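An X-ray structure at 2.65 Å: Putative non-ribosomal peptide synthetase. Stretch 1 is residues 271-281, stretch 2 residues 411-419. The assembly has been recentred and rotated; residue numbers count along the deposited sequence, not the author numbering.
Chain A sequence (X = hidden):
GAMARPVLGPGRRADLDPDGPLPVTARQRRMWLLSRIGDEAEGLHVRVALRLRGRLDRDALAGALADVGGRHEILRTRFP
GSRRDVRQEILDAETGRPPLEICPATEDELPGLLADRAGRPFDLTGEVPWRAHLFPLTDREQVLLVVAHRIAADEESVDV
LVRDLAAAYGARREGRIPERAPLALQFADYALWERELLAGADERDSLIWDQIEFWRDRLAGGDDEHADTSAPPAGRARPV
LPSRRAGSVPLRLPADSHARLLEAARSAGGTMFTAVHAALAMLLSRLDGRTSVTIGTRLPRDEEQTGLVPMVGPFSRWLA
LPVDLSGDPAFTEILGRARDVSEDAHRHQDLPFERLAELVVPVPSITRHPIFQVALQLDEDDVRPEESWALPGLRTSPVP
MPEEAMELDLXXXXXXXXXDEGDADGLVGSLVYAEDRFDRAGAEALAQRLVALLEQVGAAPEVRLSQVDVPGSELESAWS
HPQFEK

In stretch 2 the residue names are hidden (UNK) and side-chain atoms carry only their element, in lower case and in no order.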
ATOM      1  N   THR A 271      24.161  10.190  -3.004  1.00 68.00           N
ATOM      2  CA  THR A 271      23.277   9.040  -3.077  1.00 64.30           C
ATOM      3  C   THR A 271      23.532   8.270  -4.366  1.00 65.97           C
ATOM      4  O   THR A 271      24.307   8.692  -5.227  1.00 70.73           O
ATOM      5  CB  THR A 271      21.812   9.480  -3.001  1.00 61.17           C
ATOM      6  OG1 THR A 271      21.500  10.297  -4.136  1.00 66.99           O
ATOM      7  CG2 THR A 271      21.567  10.280  -1.731  1.00 59.52           C
ATOM      8  N   MET A 272      22.868   7.118  -4.489  1.00 62.81           N
ATOM      9  CA  MET A 272      22.918   6.385  -5.750  1.00 61.07           C
ATOM     10  C   MET A 272      22.364   7.219  -6.894  1.00 62.49           C
ATOM     11  O   MET A 272      22.849   7.120  -8.027  1.00 62.77           O
ATOM     12  CB  MET A 272      22.157   5.066  -5.629  1.00 62.53           C
ATOM     13  CG  MET A 272      23.043   3.878  -5.312  1.00 66.84           C
ATOM     14  SD  MET A 272      24.383   3.706  -6.509  1.00 74.19           S
ATOM     15  CE  MET A 272      23.460   3.455  -8.023  1.00 58.58           C
ATOM     16  N   PHE A 273      21.351   8.046  -6.618  1.00 61.71           N
ATOM     17  CA  PHE A 273      20.872   8.994  -7.618  1.00 63.27           C
ATOM     18  C   PHE A 273      22.006   9.881  -8.111  1.00 63.69           C
ATOM     19  O   PHE A 273      22.145  10.111  -9.318  1.00 66.58           O
ATOM     20  CB  PHE A 273      19.738   9.841  -7.039  1.00 59.69           C
ATOM     21  CG  PHE A 273      19.108  10.783  -8.031  1.00 57.48           C
ATOM     22  CD1 PHE A 273      19.585  12.076  -8.185  1.00 62.55           C
ATOM     23  CD2 PHE A 273      18.030  10.378  -8.801  1.00 60.90           C
ATOM     24  CE1 PHE A 273      19.005  12.943  -9.096  1.00 63.85           C
ATOM     25  CE2 PHE A 273      17.444  11.241  -9.712  1.00 60.94           C
ATOM     26  CZ  PHE A 273      17.933  12.525  -9.860  1.00 56.72           C
ATOM     27  N   THR A 274      22.836  10.379  -7.190  1.00 63.27           N
ATOM     28  CA  THR A 274      23.962  11.218  -7.583  1.00 67.52           C
ATOM     29  C   THR A 274      24.953  10.445  -8.446  1.00 64.19           C
ATOM     30  O   THR A 274      25.548  11.005  -9.373  1.00 62.85           O
ATOM     31  CB  THR A 274      24.655  11.778  -6.339  1.00 67.76           C
ATOM     32  OG1 THR A 274      23.678  12.360  -5.467  1.00 67.40           O
ATOM     33  CG2 THR A 274      25.670  12.843  -6.727  1.00 65.45           C
ATOM     34  N   ALA A 275      25.137   9.154  -8.159  1.00 65.62           N
ATOM     35  CA  ALA A 275      26.069   8.352  -8.947  1.00 68.28           C
ATOM     36  C   ALA A 275      25.566   8.153 -10.372  1.00 62.44           C
ATOM     37  O   ALA A 275      26.338   8.276 -11.330  1.00 65.89           O
ATOM     38  CB  ALA A 275      26.305   7.005  -8.267  1.00 60.26           C
ATOM     39  N   VAL A 276      24.279   7.843 -10.533  1.00 64.18           N
ATOM     40  CA  VAL A 276      23.721   7.673 -11.872  1.00 61.87           C
ATOM     41  C   VAL A 276      23.575   9.023 -12.567  1.00 65.22           C
ATOM     42  O   VAL A 276      23.759   9.133 -13.785  1.00 61.46           O
ATOM     43  CB  VAL A 276      22.380   6.920 -11.799  1.00 56.68           C
ATOM     44  CG1 VAL A 276      21.786   6.744 -13.190  1.00 63.69           C
ATOM     45  CG2 VAL A 276      22.567   5.573 -11.120  1.00 56.60           C
ATOM     46  N   HIS A 277      23.240  10.067 -11.804  1.00 63.20           N
ATOM     47  CA  HIS A 277      23.181  11.417 -12.360  1.00 57.19           C
ATOM     48  C   HIS A 277      24.515  11.807 -12.982  1.00 61.61           C
ATOM     49  O   HIS A 277      24.565  12.306 -14.112  1.00 63.64           O
ATOM     50  CB  HIS A 277      22.777  12.403 -11.260  1.00 60.47           C
ATOM     51  CG  HIS A 277      22.648  13.824 -11.714  1.00 58.89           C
ATOM     52  ND1 HIS A 277      22.919  14.233 -13.002  1.00 62.43           N
ATOM     53  CD2 HIS A 277      22.272  14.937 -11.040  1.00 58.99           C
ATOM     54  CE1 HIS A 277      22.722  15.535 -13.100  1.00 66.69           C
ATOM     55  NE2 HIS A 277      22.326  15.986 -11.923  1.00 54.64           N
ATOM     56  N   ALA A 278      25.613  11.577 -12.257  1.00 66.32           N
ATOM     57  CA  ALA A 278      26.932  11.920 -12.777  1.00 64.85           C
ATOM     58  C   ALA A 278      27.264  11.097 -14.015  1.00 66.45           C
ATOM     59  O   ALA A 278      27.750  11.632 -15.018  1.00 60.50           O
ATOM     60  CB  ALA A 278      27.992  11.722 -11.693  1.00 59.95           C
ATOM     61  N   ALA A 279      27.003   9.788 -13.963  1.00 63.69           N
ATOM     62  CA  ALA A 279      27.276   8.930 -15.112  1.00 69.00           C
ATOM     63  C   ALA A 279      26.483   9.378 -16.333  1.00 65.04           C
ATOM     64  O   ALA A 279      27.040   9.541 -17.425  1.00 65.87           O
ATOM     65  CB  ALA A 279      26.959   7.477 -14.766  1.00 56.68           C
ATOM     66  N   LEU A 280      25.175   9.590 -16.162  1.00 63.82           N
ATOM     67  CA  LEU A 280      24.339  10.031 -17.273  1.00 65.50           C
ATOM     68  C   LEU A 280      24.801  11.381 -17.807  1.00 65.75           C
ATOM     69  O   LEU A 280      24.789  11.616 -19.022  1.00 62.77           O
ATOM     70  CB  LEU A 280      22.877  10.096 -16.824  1.00 58.23           C
ATOM     71  CG  LEU A 280      21.789  10.312 -17.878  1.00 55.99           C
ATOM     72  CD1 LEU A 280      21.793   9.187 -18.900  1.00 52.25           C
ATOM     73  CD2 LEU A 280      20.430  10.420 -17.208  1.00 56.11           C
ATOM     74  N   ALA A 281      25.225  12.278 -16.912  1.00 67.61           N
ATOM     75  CA  ALA A 281      25.712  13.584 -17.340  1.00 60.18           C
ATOM     76  C   ALA A 281      26.974  13.462 -18.187  1.00 67.91           C
ATOM     77  O   ALA A 281      27.197  14.278 -19.088  1.00 64.94           O
ATOM     78  CB  ALA A 281      25.971  14.469 -16.121  1.00 59.72           C
ATOM     79  N   UNK A 411      13.732   9.123 -20.446  1.00 50.93           N
ATOM     80  CA  UNK A 411      13.339   9.088 -19.040  1.00 46.58           C
ATOM     81  C   UNK A 411      13.902   7.801 -18.449  1.00 50.98           C
ATOM     82  O   UNK A 411      13.353   6.717 -18.664  1.00 53.15           O
ATOM     83  c   UNK A 411      10.158  10.314 -15.729  1.00 47.17           C
ATOM     84  c   UNK A 411      10.070   9.871 -17.065  1.00 48.31           C
ATOM     85  c   UNK A 411       9.034  10.634 -14.972  1.00 46.36           C
ATOM     86  c   UNK A 411       7.692  10.059 -16.898  1.00 51.16           C
ATOM     87  c   UNK A 411      12.228   9.946 -16.478  1.00 50.82           C
ATOM     88  c   UNK A 411      11.407   9.640 -17.524  1.00 54.32           C
ATOM     89  n   UNK A 411      11.486  10.356 -15.398  1.00 49.28           N
ATOM     90  c   UNK A 411       7.814  10.500 -15.571  1.00 48.50           C
ATOM     91  c   UNK A 411       8.807   9.744 -17.652  1.00 44.53           C
ATOM     92  c   UNK A 411      11.825   9.166 -18.880  1.00 48.12           C
ATOM     93  N   UNK A 412      15.001   7.920 -17.711  1.00 47.10           N
ATOM     94  CA  UNK A 412      15.661   6.770 -17.107  1.00 53.45           C
ATOM     95  C   UNK A 412      15.066   6.533 -15.722  1.00 49.43           C
ATOM     96  O   UNK A 412      15.266   7.336 -14.805  1.00 50.15           O
ATOM     97  c   UNK A 412      17.744   4.549 -17.094  1.00 55.51           C
ATOM     98  c   UNK A 412      17.975   5.876 -16.383  1.00 58.55           C
ATOM     99  c   UNK A 412      17.167   6.996 -17.036  1.00 47.28           C
ATOM    100  c   UNK A 412      19.448   6.238 -16.375  1.00 50.86           C
ATOM    101  N   UNK A 413      14.335   5.433 -15.574  1.00 46.84           N
ATOM    102  CA  UNK A 413      13.704   5.050 -14.317  1.00 50.15           C
ATOM    103  C   UNK A 413      14.372   3.779 -13.810  1.00 52.59           C
ATOM    104  O   UNK A 413      14.296   2.735 -14.466  1.00 53.58           O
ATOM    105  c   UNK A 413       9.200   6.745 -15.910  1.00 51.01           C
ATOM    106  n   UNK A 413       8.003   6.385 -16.718  1.00 60.86           N
ATOM    107  c   UNK A 413      10.143   5.571 -15.718  1.00 51.37           C
ATOM    108  c   UNK A 413      11.462   6.013 -15.097  1.00 53.57           C
ATOM    109  c   UNK A 413      12.204   4.826 -14.509  1.00 47.75           C
ATOM    110  N   UNK A 414      15.019   3.862 -12.650  1.00 48.49           N
ATOM    111  CA  UNK A 414      15.803   2.753 -12.126  1.00 58.18           C
ATOM    112  C   UNK A 414      15.376   2.410 -10.707  1.00 59.62           C
ATOM    113  O   UNK A 414      15.026   3.293  -9.918  1.00 55.25           O
ATOM    114  c   UNK A 414      19.306   3.776 -13.491  1.00 53.79           C
ATOM    115  c   UNK A 414      17.896   3.218 -13.554  1.00 54.31           C
ATOM    116  c   UNK A 414      17.880   1.875 -14.259  1.00 54.55           C
ATOM    117  c   UNK A 414      17.300   3.078 -12.154  1.00 57.92           C
ATOM    118  N   UNK A 415      15.404   1.117 -10.395  1.00 60.39           N
ATOM    119  CA  UNK A 415      15.151   0.616  -9.052  1.00 62.96           C
ATOM    120  C   UNK A 415      16.478   0.329  -8.363  1.00 67.01           C
ATOM    121  O   UNK A 415      17.316  -0.407  -8.896  1.00 65.14           O
ATOM    122  c   UNK A 415      12.780  -0.457  -9.204  1.00 75.52           C
ATOM    123  c   UNK A 415      12.227   0.169  -7.934  1.00 79.51           C
ATOM    124  c   UNK A 415      14.291  -0.648  -9.087  1.00 66.09           C
ATOM    125  c   UNK A 415      12.101  -1.787  -9.483  1.00 75.82           C
ATOM    126  N   UNK A 416      16.663   0.912  -7.178  1.00 66.49           N
ATOM    127  CA  UNK A 416      17.895   0.757  -6.407  1.00 60.61           C
ATOM    128  C   UNK A 416      17.707  -0.401  -5.427  1.00 66.79           C
ATOM    129  O   UNK A 416      17.368  -0.224  -4.255  1.00 68.40           O
ATOM    130  o   UNK A 416      19.893   2.965  -4.252  1.00 64.84           O
ATOM    131  c   UNK A 416      18.240   2.060  -5.698  1.00 63.46           C
ATOM    132  c   UNK A 416      19.590   2.022  -5.015  1.00 66.47           C
ATOM    133  o   UNK A 416      20.348   1.055  -5.237  1.00 67.00           O
ATOM    134  N   UNK A 417      17.929  -1.614  -5.932  1.00 65.20           N
ATOM    135  CA  UNK A 417      17.764  -2.809  -5.116  1.00 70.91           C
ATOM    136  C   UNK A 417      18.853  -2.898  -4.054  1.00 68.65           C
ATOM    137  O   UNK A 417      20.028  -2.626  -4.319  1.00 62.70           O
ATOM    138  c   UNK A 417      17.791  -4.063  -5.990  1.00 68.02           C
ATOM    139  c   UNK A 417      16.392  -4.691  -8.085  1.00 81.92           C
ATOM    140  c   UNK A 417      14.403  -4.247  -7.278  1.00 84.14           C
ATOM    141  n   UNK A 417      15.044  -4.677  -8.349  1.00 90.30           N
ATOM    142  n   UNK A 417      15.292  -3.985  -6.337  1.00 86.46           N
ATOM    143  c   UNK A 417      16.556  -4.255  -6.815  1.00 76.97           C
ATOM    144  N   UNK A 418      18.458  -3.295  -2.847  1.00 71.57           N
ATOM    145  CA  UNK A 418      19.376  -3.404  -1.725  1.00 71.65           C
ATOM    146  C   UNK A 418      19.143  -4.707  -0.975  1.00 68.44           C
ATOM    147  O   UNK A 418      18.031  -5.240  -0.949  1.00 73.19           O
ATOM    148  n   UNK A 418      22.016   1.371  -0.272  1.00 66.92           N
ATOM    149  n   UNK A 418      21.976   2.772  -2.090  1.00 62.23           N
ATOM    150  c   UNK A 418      20.956  -0.740  -1.804  1.00 62.53           C
ATOM    151  n   UNK A 418      21.249   0.600  -2.300  1.00 60.65           N
ATOM    152  c   UNK A 418      19.222  -2.226  -0.752  1.00 70.70           C
ATOM    153  c   UNK A 418      21.745   1.581  -1.553  1.00 65.38           C
ATOM    154  c   UNK A 418      19.510  -0.862  -1.353  1.00 65.44           C
ATOM    155  N   UNK A 419      20.212  -5.216  -0.370  1.00 77.59           N
ATOM    156  CA  UNK A 419      20.086  -6.270   0.621  1.00 75.47           C
ATOM    157  C   UNK A 419      19.575  -5.670   1.929  1.00 77.54           C
ATOM    158  O   UNK A 419      19.587  -4.451   2.122  1.00 83.85           O
ATOM    159  o   UNK A 419      22.101  -7.117  -0.423  1.00 73.53           O
ATOM    160  c   UNK A 419      21.431  -6.974   0.835  1.00 75.22           C
ATOM    161  c   UNK A 419      21.233  -8.363   1.436  1.00 84.88           C
TER

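Position 411, already within the strand, carries one carbon leading to fused five- and six-membered rings that hold eight carbons and one nitrogen, an indole. CA-to-CB points away from the helix and no atom touches stretch 1. It is W411; the bulky ring is nonetheless buried, with NE1 hydrogen-bonded elsewhere in the structure.

Position 412 carries four carbons, forked at the second, and its CA-to-CB bond points toward the helix. A terminal carbon lies near both V276 and L280. The fork one carbon beyond CB identifies L412, whose CD2 is 4.0 Å from V276 CG1 and 4.4 Å from L280 CD2. One methyl reaches two residues a helical turn apart, a task suited to a branched, apolar chain.

Position 413 has four carbons in a row ending in nitrogen and makes no contact with stretch 1. This is K413, at a partly exposed site that suits a long chain with a charged end.

Position 414 again shows four carbons forked at the second, with CA-to-CB toward the helix and a terminal carbon near V276. It is L414; CD1 sits 3.9 Å from V276 CG1, so the same valine methyl packs against two leucines of the strand.

Position 415 has the same forked four-carbon pattern but lies out of reach of the helix. It is L415, whose apolar chain is compatible with a partly covered site.

Position 416 has two carbons, the second bearing two oxygens: a short carboxylate. CA-to-CB points toward the helix, and one oxygen lies near M272. It is D416, with OD2 3.4 Å from M272 CB. A buried acid needs polar partners, and OD1 finds one elsewhere in the structure.

Position 417 bears one carbon and a five-membered ring of three carbons and two nitrogens, clear of stretch 1. It is H417, whose polar imidazole tolerates partial exposure.

Position 418 has three carbons, a nitrogen, then a carbon carrying two more nitrogens, a guanidinium; one terminal nitrogen lies near M272. This is R418, with NH1 3.6 Å from M272 CG. NE donates to D416 OD1 at 3.1 Å, while NH1 and D416 OD2 form a salt bridge at 3.0 Å; this pairing suits arginine beside the acid.

Position 419 has one carbon carrying an oxygen and a carbon, and touches nothing on stretch 1. It is T419, a small hydroxyl residue at ease in solvent.

The contact has two parts. V276 packs against L412 and L414, and L280 against L412; at the other end, M272 packs beside a salt bridge within the strand. No hydrogen bond crosses between the stretches.

Stretch 2, residues 411-419: WLKLLDHRT
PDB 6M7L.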